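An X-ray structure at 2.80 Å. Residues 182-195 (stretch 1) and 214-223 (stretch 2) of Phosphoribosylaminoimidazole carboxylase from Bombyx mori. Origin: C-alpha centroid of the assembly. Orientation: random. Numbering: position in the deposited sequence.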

# COMPACT_ATOMS: atom_id res chain seq x y z
N ALA A 182 -7.11 34.07 -33.96
CA ALA A 182 -8.31 34.66 -34.54
C ALA A 182 -8.18 34.86 -36.05
O ALA A 182 -9.01 34.36 -36.81
CB ALA A 182 -8.64 35.98 -33.85
N TRP A 183 -7.13 35.54 -36.48
CA TRP A 183 -6.96 35.84 -37.90
C TRP A 183 -6.83 34.62 -38.81
O TRP A 183 -7.09 34.73 -40.02
CB TRP A 183 -5.78 36.81 -38.14
CG TRP A 183 -6.16 38.22 -37.92
CD1 TRP A 183 -5.72 39.05 -36.91
CD2 TRP A 183 -7.10 38.98 -38.68
NE1 TRP A 183 -6.32 40.29 -37.03
CE2 TRP A 183 -7.17 40.27 -38.10
CE3 TRP A 183 -7.89 38.70 -39.80
CZ2 TRP A 183 -8.00 41.27 -38.60
CZ3 TRP A 183 -8.71 39.69 -40.29
CH2 TRP A 183 -8.76 40.96 -39.69
N ALA A 184 -6.46 33.48 -38.24
CA ALA A 184 -6.35 32.26 -39.04
C ALA A 184 -7.72 31.68 -39.45
O ALA A 184 -7.80 30.85 -40.36
CB ALA A 184 -5.55 31.21 -38.30
N LEU A 185 -8.79 32.14 -38.81
CA LEU A 185 -10.14 31.73 -39.17
C LEU A 185 -10.54 32.32 -40.52
O LEU A 185 -11.33 31.73 -41.26
CB LEU A 185 -11.14 32.18 -38.10
CG LEU A 185 -10.96 31.51 -36.74
CD1 LEU A 185 -12.02 31.98 -35.76
CD2 LEU A 185 -11.02 30.01 -36.93
N ARG A 186 -9.99 33.48 -40.83
CA ARG A 186 -10.26 34.09 -42.12
C ARG A 186 -9.01 33.96 -43.01
O ARG A 186 -8.80 34.77 -43.91
CB ARG A 186 -10.69 35.54 -41.94
N ASP A 187 -8.18 32.97 -42.74
CA ASP A 187 -7.02 32.67 -43.58
C ASP A 187 -5.98 33.80 -43.66
O ASP A 187 -5.27 33.95 -44.66
CB ASP A 187 -7.48 32.24 -44.98
CG ASP A 187 -6.40 31.48 -45.74
OD1 ASP A 187 -5.44 30.99 -45.10
OD2 ASP A 187 -6.50 31.39 -46.98
N CYS A 188 -5.87 34.59 -42.60
CA CYS A 188 -4.85 35.63 -42.56
C CYS A 188 -3.75 35.34 -41.54
O CYS A 188 -4.03 35.03 -40.37
CB CYS A 188 -5.45 37.00 -42.27
SG CYS A 188 -6.59 37.55 -43.51
N ALA A 189 -2.51 35.47 -41.99
CA ALA A 189 -1.36 35.33 -41.11
C ALA A 189 -1.08 36.65 -40.42
O ALA A 189 -0.79 37.64 -41.08
CB ALA A 189 -0.16 34.88 -41.90
N LEU A 190 -1.17 36.67 -39.10
CA LEU A 190 -0.74 37.82 -38.33
C LEU A 190 0.75 37.67 -38.20
O LEU A 190 1.24 36.64 -37.71
CB LEU A 190 -1.42 37.86 -36.97
CG LEU A 190 -1.11 39.08 -36.10
CD1 LEU A 190 -1.57 40.36 -36.79
CD2 LEU A 190 -1.75 38.97 -34.70
N ILE A 191 1.48 38.69 -38.65
CA ILE A 191 2.93 38.59 -38.82
C ILE A 191 3.66 39.27 -37.69
O ILE A 191 4.63 38.74 -37.17
CB ILE A 191 3.40 39.14 -40.21
CG1 ILE A 191 3.56 38.01 -41.21
CG2 ILE A 191 4.76 39.75 -40.14
CD1 ILE A 191 2.31 37.37 -41.60
N ASP A 192 3.18 40.44 -37.31
CA ASP A 192 3.74 41.12 -36.16
C ASP A 192 2.74 42.10 -35.59
O ASP A 192 1.67 42.29 -36.16
CB ASP A 192 5.10 41.77 -36.47
CG ASP A 192 5.05 42.78 -37.62
OD1 ASP A 192 5.79 42.58 -38.60
OD2 ASP A 192 4.35 43.82 -37.51
N MET A 193 3.05 42.66 -34.43
CA MET A 193 2.14 43.58 -33.74
C MET A 193 2.87 44.55 -32.86
O MET A 193 3.95 44.25 -32.38
CB MET A 193 1.22 42.83 -32.81
CG MET A 193 -0.07 42.38 -33.37
SD MET A 193 -0.90 41.91 -31.87
CE MET A 193 -1.44 43.52 -31.34
N LYS A 194 2.22 45.66 -32.55
CA LYS A 194 2.72 46.61 -31.55
C LYS A 194 1.56 47.02 -30.65
O LYS A 194 0.46 47.34 -31.13
CB LYS A 194 3.33 47.85 -32.22
N ILE A 195 1.80 47.01 -29.35
CA ILE A 195 0.79 47.45 -28.41
C ILE A 195 1.48 48.34 -27.40
O ILE A 195 2.70 48.40 -27.39
CB ILE A 195 0.12 46.27 -27.68
CG1 ILE A 195 1.18 45.40 -27.01
CG2 ILE A 195 -0.69 45.44 -28.63
CD1 ILE A 195 0.60 44.21 -26.26
N ASP A 214 -2.91 49.98 -38.23
CA ASP A 214 -1.63 50.67 -38.10
C ASP A 214 -0.73 49.94 -37.11
O ASP A 214 0.48 50.10 -37.12
CB ASP A 214 -1.85 52.12 -37.65
CG ASP A 214 -2.62 52.96 -38.67
OD1 ASP A 214 -2.48 52.70 -39.89
OD2 ASP A 214 -3.39 53.86 -38.27
N SER A 215 -1.32 49.06 -36.31
CA SER A 215 -0.62 48.39 -35.23
C SER A 215 0.01 47.08 -35.66
O SER A 215 0.89 46.56 -34.97
CB SER A 215 -1.60 48.09 -34.09
OG SER A 215 -2.42 49.20 -33.78
N TRP A 216 -0.39 46.55 -36.81
CA TRP A 216 0.05 45.22 -37.18
C TRP A 216 0.46 45.01 -38.62
O TRP A 216 0.39 45.92 -39.45
CB TRP A 216 -1.01 44.18 -36.78
CG TRP A 216 -2.36 44.31 -37.46
CD1 TRP A 216 -2.60 44.69 -38.74
CD2 TRP A 216 -3.64 44.05 -36.87
NE1 TRP A 216 -3.95 44.68 -38.99
CE2 TRP A 216 -4.61 44.30 -37.86
CE3 TRP A 216 -4.06 43.62 -35.60
CZ2 TRP A 216 -5.98 44.13 -37.63
CZ3 TRP A 216 -5.42 43.45 -35.37
CH2 TRP A 216 -6.36 43.71 -36.38
N ARG A 217 0.88 43.79 -38.92
CA ARG A 217 1.26 43.41 -40.26
C ARG A 217 0.46 42.16 -40.63
O ARG A 217 0.60 41.11 -40.00
CB ARG A 217 2.76 43.17 -40.30
CG ARG A 217 3.37 43.12 -41.67
CD ARG A 217 4.87 43.32 -41.56
NE ARG A 217 5.26 44.73 -41.59
CZ ARG A 217 6.32 45.24 -40.97
NH1 ARG A 217 7.11 44.48 -40.21
NH2 ARG A 217 6.59 46.54 -41.08
N LEU A 218 -0.42 42.27 -41.62
CA LEU A 218 -1.34 41.19 -41.93
C LEU A 218 -1.13 40.60 -43.31
O LEU A 218 -1.20 41.32 -44.29
CB LEU A 218 -2.79 41.71 -41.87
CG LEU A 218 -3.69 41.12 -40.79
CD1 LEU A 218 -5.11 41.63 -40.94
CD2 LEU A 218 -3.67 39.62 -40.91
N TRP A 219 -0.93 39.29 -43.39
CA TRP A 219 -0.85 38.66 -44.71
C TRP A 219 -1.97 37.64 -44.95
O TRP A 219 -2.05 36.62 -44.27
CB TRP A 219 0.50 37.98 -44.90
CG TRP A 219 1.68 38.90 -44.81
CD1 TRP A 219 1.66 40.27 -44.72
CD2 TRP A 219 3.07 38.53 -44.81
NE1 TRP A 219 2.94 40.76 -44.66
CE2 TRP A 219 3.83 39.71 -44.71
CE3 TRP A 219 3.74 37.30 -44.88
CZ2 TRP A 219 5.22 39.70 -44.67
CZ3 TRP A 219 5.12 37.29 -44.85
CH2 TRP A 219 5.85 38.48 -44.75
N PRO A 220 -2.82 37.89 -45.95
CA PRO A 220 -3.78 36.86 -46.36
C PRO A 220 -3.06 35.72 -47.03
O PRO A 220 -2.15 35.96 -47.83
CB PRO A 220 -4.68 37.59 -47.36
CG PRO A 220 -4.59 39.03 -46.96
CD PRO A 220 -3.17 39.22 -46.49
N SER A 221 -3.46 34.49 -46.69
CA SER A 221 -2.86 33.27 -47.25
C SER A 221 -1.37 33.18 -46.95
O SER A 221 -0.66 32.40 -47.59
CB SER A 221 -3.11 33.15 -48.76
OG SER A 221 -4.49 32.92 -49.03
N GLY A 222 -0.91 33.98 -45.99
CA GLY A 222 0.49 34.03 -45.64
C GLY A 222 1.31 34.59 -46.79
O GLY A 222 2.54 34.43 -46.83
N ASP A 223 0.62 35.26 -47.71
CA ASP A 223 1.26 35.84 -48.89
C ASP A 223 1.54 37.31 -48.62
O ASP A 223 0.62 38.13 -48.55
CB ASP A 223 0.36 35.68 -50.12
CG ASP A 223 1.06 36.03 -51.42
OD1 ASP A 223 2.30 36.23 -51.41
OD2 ASP A 223 0.37 36.12 -52.45

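Two antiparallel strands, 188-195 and 216-220, hold these stretches together, and the backbone carries most of the polar load. Ala-189 and Trp-219 form a reciprocal pair. Ala-189 N donates to Trp-219 O at 2.6 Å, and Trp-219 N donates to Ala-189 O at 2.8 Å. Both groups of each residue are thereby satisfied. Trp-219 O also receives a weak bond from Gly-222 N at 3.4 Å, within the type II turn from Trp-219 to Gly-222.

Further along, the pairing shifts. Arg-217 O accepts from Ile-191 N at 2.9 Å, but Arg-217 N donates to Asp-192 O at 3.2 Å. The two bonds of Arg-217 thus go to successive residues. Ile-191 has a psi of -43°, unlike its extended neighbours, and its CA-to-CB bond points toward the other stretch. Beyond this irregularity, Lys-194 N donates to Ser-215 O at 2.9 Å. At the other end, Ser-221 N donates to Asp-187 O at 2.8 Å, and Ser-221 OG adds a weak bond to Asp-187 OD2 at 3.3 Å.

The one salt bridge joins Asp-192 OD1 and Arg-217 NH1 at 2.8 Å. Its hydrogen bond is weak, with an angle of 128° at the hydrogen. Asp-192 is buried, so the positive guanidinium offsets a charge that would be costly there. Arg-217 NH2 is satisfied elsewhere in the structure.

Cys-188, Leu-190, Met-193, Trp-216, Leu-218 and Pro-220 share one face of the sheet. Most of them are buried, as suits their largely apolar side chains. Leu-218 CD2 packs 3.4 Å from Cys-188 CB. Leu-190 CD1 lies 3.9 Å from Trp-216 CB, and Met-193 CG lies 4.0 Å from the same Trp-216 CB. Trp-183, which precedes the strand, joins this cluster. Leu-218 CD1 sits over its six-membered ring, 3.7 Å from the centroid. The edge of Trp-183 meets the face of Trp-216, with the planes at 86° and Trp-183 NE1 3.5 Å from Trp-216 CH2. Trp-183 O accepts from Cys-188 N at 2.9 Å, tying the start of the strand back to this residue.

Ala-189, Asp-192, Arg-217 and Trp-219 point to the opposite face. Ile-191 CG1 lies over the six-membered ring of Trp-219, 3.7 Å from its centroid. The small Ala-189 fits close to the turn, with its CB 3.9 Å from Gly-222 CA. Gly-222 has a positive phi, which favours glycine.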